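Local coordinates for putative HMP/thiamine permease protein YkoE (Bacillus subtilis, PDB 5EDL) that binds thiamine as the substrate-recognising S component of an energy-coupling factor transporter and is probably responsible for moving it across the cell membrane, at residues I15-A18 against V19-L22; G173-N176 against G177-L180. All coordinates share one frame; numbering follows the deposited sequence.

Contact 1. Residues I15-A18 against V19-L22; sequences IVFA and VVYL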
loop_
_atom_site.group_PDB
_atom_site.type_symbol
_atom_site.label_atom_id
_atom_site.label_comp_id
_atom_site.label_asym_id
_atom_site.label_seq_id
_atom_site.Cartn_x
_atom_site.Cartn_y
_atom_site.Cartn_z
ATOM N N ILE A 15 -11.638 -3.274 -0.411
ATOM C CA ILE A 15 -12.897 -2.563 -0.301
ATOM C C ILE A 15 -12.915 -1.650 0.916
ATOM O O ILE A 15 -13.290 -0.483 0.813
ATOM C CB ILE A 15 -14.076 -3.544 -0.227
ATOM C CG1 ILE A 15 -14.224 -4.279 -1.560
ATOM C CG2 ILE A 15 -15.362 -2.807 0.116
ATOM C CD1 ILE A 15 -15.163 -5.457 -1.509
ATOM N N VAL A 16 -12.517 -2.190 2.063
ATOM C CA VAL A 16 -12.467 -1.415 3.298
ATOM C C VAL A 16 -11.536 -0.219 3.149
ATOM O O VAL A 16 -11.881 0.910 3.516
ATOM C CB VAL A 16 -11.994 -2.276 4.490
ATOM C CG1 VAL A 16 -11.682 -1.394 5.684
ATOM C CG2 VAL A 16 -13.040 -3.330 4.833
ATOM N N PHE A 17 -10.354 -0.458 2.600
ATOM C CA PHE A 17 -9.390 0.624 2.473
ATOM C C PHE A 17 -9.709 1.583 1.327
ATOM O O PHE A 17 -9.192 2.695 1.300
ATOM C CB PHE A 17 -7.970 0.065 2.328
ATOM C CG PHE A 17 -7.301 -0.138 3.642
ATOM C CD1 PHE A 17 -7.465 -1.323 4.340
ATOM C CD2 PHE A 17 -6.564 0.884 4.219
ATOM C CE1 PHE A 17 -6.898 -1.492 5.580
ATOM C CE2 PHE A 17 -5.980 0.711 5.459
ATOM C CZ PHE A 17 -6.146 -0.473 6.140
ATOM N N ALA A 18 -10.570 1.164 0.400
ATOM C CA ALA A 18 -11.083 2.080 -0.614
ATOM C C ALA A 18 -11.808 3.243 0.059
ATOM O O ALA A 18 -11.714 4.384 -0.395
ATOM C CB ALA A 18 -12.004 1.373 -1.577
ATOM N N VAL A 19 -12.524 2.947 1.139
ATOM C CA VAL A 19 -13.198 3.973 1.914
ATOM C C VAL A 19 -12.190 4.936 2.545
ATOM O O VAL A 19 -12.367 6.149 2.490
ATOM C CB VAL A 19 -14.087 3.357 3.011
ATOM C CG1 VAL A 19 -14.673 4.451 3.897
ATOM C CG2 VAL A 19 -15.204 2.519 2.388
ATOM N N VAL A 20 -11.117 4.391 3.111
ATOM C CA VAL A 20 -10.053 5.222 3.673
ATOM C C VAL A 20 -9.390 6.090 2.604
ATOM O O VAL A 20 -9.180 7.292 2.806
ATOM C CB VAL A 20 -8.957 4.369 4.350
ATOM C CG1 VAL A 20 -7.848 5.278 4.919
ATOM C CG2 VAL A 20 -9.549 3.479 5.418
ATOM N N TYR A 21 -9.040 5.469 1.478
ATOM C CA TYR A 21 -8.463 6.172 0.334
ATOM C C TYR A 21 -9.322 7.383 -0.069
ATOM O O TYR A 21 -8.806 8.461 -0.338
ATOM C CB TYR A 21 -8.326 5.240 -0.879
ATOM C CG TYR A 21 -7.199 4.224 -0.815
ATOM C CD1 TYR A 21 -6.493 3.995 0.360
ATOM C CD2 TYR A 21 -6.839 3.508 -1.945
ATOM C CE1 TYR A 21 -5.456 3.078 0.403
ATOM C CE2 TYR A 21 -5.810 2.597 -1.917
ATOM C CZ TYR A 21 -5.123 2.389 -0.746
ATOM O OH TYR A 21 -4.111 1.487 -0.741
ATOM N N LEU A 22 -10.631 7.183 -0.131
ATOM C CA LEU A 22 -11.532 8.238 -0.590
ATOM C C LEU A 22 -11.529 9.431 0.371
ATOM O O LEU A 22 -11.542 10.588 -0.056
ATOM C CB LEU A 22 -12.954 7.694 -0.749
ATOM C CG LEU A 22 -14.011 8.690 -1.245
ATOM C CD1 LEU A 22 -13.605 9.302 -2.584
ATOM C CD2 LEU A 22 -15.373 8.012 -1.354
#
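The ring of Tyr21 turns one face to the backbone of Phe17 one helical turn earlier: the carbonyl carbon of Phe17 lies over that face, and CD1 of Tyr21 comes to 3.1 Å from Phe17 O. The first torsion accounts for this, since at chi1 -75° CG sits beside the backbone N of Tyr21 and the ring leans outward and back toward the N-terminal end of the helix. The same carbonyl oxygen accepts the backbone N-H of Tyr21 at 2.8 Å in a nearly straight bond (172° at the hydrogen), so Phe17 O serves the peptide while lying close to the ring carbons. Phe17 meets Val20 through its ring atom CD2, 4.1 Å from CG2 of Val20, and the two side chains run alongside each other in the same direction. One residue after the Tyr21 N to Phe17 O bond, Leu22 N makes the next i to i+4 bond, to Ala18 O, at 3.0 Å, whereas Val19 N makes a weak 3.2 Å bond to Val16 O, three residues back and bent to 130°. The phenol oxygen of Tyr21 is hydrogen-bonded to Glu68 and to Val50 N, its ring stands edge-to-face with Trp47, and the residue lines the thiamine pocket. Within helix 4-35, a predicted transmembrane span, Phe17 faces helix 49-58, Ala18 and Leu22 meet helix 63-77, and Tyr21 reaches both.

Contact 2. Residues G173-N176 against G177-L180; sequences GVLN and GMAL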
loop_
_atom_site.group_PDB
_atom_site.type_symbol
_atom_site.label_atom_id
_atom_site.label_comp_id
_atom_site.label_asym_id
_atom_site.label_seq_id
_atom_site.Cartn_x
_atom_site.Cartn_y
_atom_site.Cartn_z
ATOM N N GLY A 173 -6.568 -13.300 15.259
ATOM C CA GLY A 173 -6.828 -14.670 14.860
ATOM C C GLY A 173 -7.435 -14.793 13.466
ATOM O O GLY A 173 -7.529 -15.886 12.913
ATOM N N VAL A 174 -7.838 -13.670 12.884
ATOM C CA VAL A 174 -8.640 -13.725 11.667
ATOM C C VAL A 174 -7.802 -14.085 10.438
ATOM O O VAL A 174 -8.340 -14.450 9.389
ATOM C CB VAL A 174 -9.369 -12.390 11.426
ATOM C CG1 VAL A 174 -8.400 -11.326 10.898
ATOM C CG2 VAL A 174 -10.544 -12.591 10.477
ATOM N N LEU A 175 -6.486 -13.987 10.575
ATOM C CA LEU A 175 -5.575 -14.299 9.483
ATOM C C LEU A 175 -4.961 -15.695 9.599
ATOM O O LEU A 175 -3.949 -15.972 8.974
ATOM C CB LEU A 175 -4.453 -13.252 9.418
ATOM C CG LEU A 175 -4.904 -11.795 9.280
ATOM C CD1 LEU A 175 -3.723 -10.901 8.911
ATOM C CD2 LEU A 175 -6.002 -11.675 8.255
ATOM N N ASN A 176 -5.567 -16.571 10.400
ATOM C CA ASN A 176 -4.979 -17.881 10.658
ATOM C C ASN A 176 -4.885 -18.755 9.418
ATOM O O ASN A 176 -4.058 -19.656 9.361
ATOM C CB ASN A 176 -5.759 -18.616 11.753
ATOM C CG ASN A 176 -5.230 -18.303 13.135
ATOM O OD1 ASN A 176 -4.356 -17.445 13.290
ATOM N ND2 ASN A 176 -5.748 -18.993 14.145
ATOM N N GLY A 177 -5.727 -18.487 8.427
ATOM C CA GLY A 177 -5.642 -19.191 7.162
ATOM C C GLY A 177 -4.549 -18.683 6.230
ATOM O O GLY A 177 -4.243 -19.330 5.227
ATOM N N MET A 178 -3.962 -17.532 6.558
ATOM C CA MET A 178 -2.998 -16.862 5.678
ATOM C C MET A 178 -1.541 -17.106 6.082
ATOM O O MET A 178 -1.259 -17.500 7.209
ATOM C CB MET A 178 -3.247 -15.351 5.665
ATOM C CG MET A 178 -4.705 -14.924 5.504
ATOM S SD MET A 178 -5.286 -14.938 3.801
ATOM C CE MET A 178 -5.793 -16.642 3.636
ATOM N N ALA A 179 -0.621 -16.832 5.161
ATOM C CA ALA A 179 0.805 -16.927 5.443
ATOM C C ALA A 179 1.209 -16.149 6.709
ATOM O O ALA A 179 1.973 -16.657 7.520
ATOM C CB ALA A 179 1.613 -16.445 4.245
ATOM N N LEU A 180 0.706 -14.925 6.882
ATOM C CA LEU A 180 1.081 -14.133 8.061
ATOM C C LEU A 180 0.575 -14.788 9.352
ATOM O O LEU A 180 1.265 -14.781 10.374
ATOM C CB LEU A 180 0.555 -12.699 7.966
ATOM C CG LEU A 180 0.817 -11.812 9.189
ATOM C CD1 LEU A 180 2.318 -11.639 9.448
ATOM C CD2 LEU A 180 0.153 -10.442 9.013
HETATM O O HOH W 1 -7.375 -16.610 7.745
#
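Gly177 meets the preceding turn through its backbone N, which donates to a water at 2.6 Å; that water in turn donates to Val174 O at 2.9 Å, bridging two peptide groups three residues apart. Met178 follows with the direct link: its N reaches Leu175 O at 2.9 Å, with 157° at the hydrogen, and closes the type I beta turn from Leu175 to Met178. The donor stands above the carbonyl plane, 55° out of it, and therefore not on a lone pair. With chi1 at -46°, CG of Met178 is placed beside its own backbone N and 4.3 Å from CB of Leu175; the chain then bends at chi2 and chi3, carrying its end away from the turn, and the side chain touches Lys5, Glu6 and Ile9 of helix 4-35 and Ile58. Met178 is also the N-cap residue of helix 179-192. Past Ala179, the side chain of Leu180 comes back to Leu175, lying aslant to it, with CD2 of Leu180 3.9 Å from CD1 of Leu175. Leu180 continues onto helices 49-58 and 140-170, while Leu175 touches helices 4-35, 49-58 and 140-170 through the apolar Ile9, Met57 and Leu169. The chemistry thus divides in two: peptide groups shape two type I turns, Gly173 to Asn176 and Leu175 to Met178, that share Leu175 and Asn176, while the buried side chains of Leu175, Met178 and Leu180, on either side of the helix start, pack among those three helices.

Contact 1 and contact 2 lie about 22 Å apart between centres, and their nearest atoms stay about 10 Å apart, so neither touches the other. Helix 4-35 joins them: residues 15-22 form part of it, while side chains of 173-180 pack on Lys5, Glu6 and Ile9 of the same helix. Both contacts also meet helix 49-58, contact 1 at Ile49, Val50 and Ile53 and contact 2 at Tyr56, Met57 and Ile58. Their relation to the substrate differs. Tyr21 in contact 1 lines the thiamine pocket, its side chain about 4 Å from the ligand, whereas contact 2 contributes no residue to that pocket.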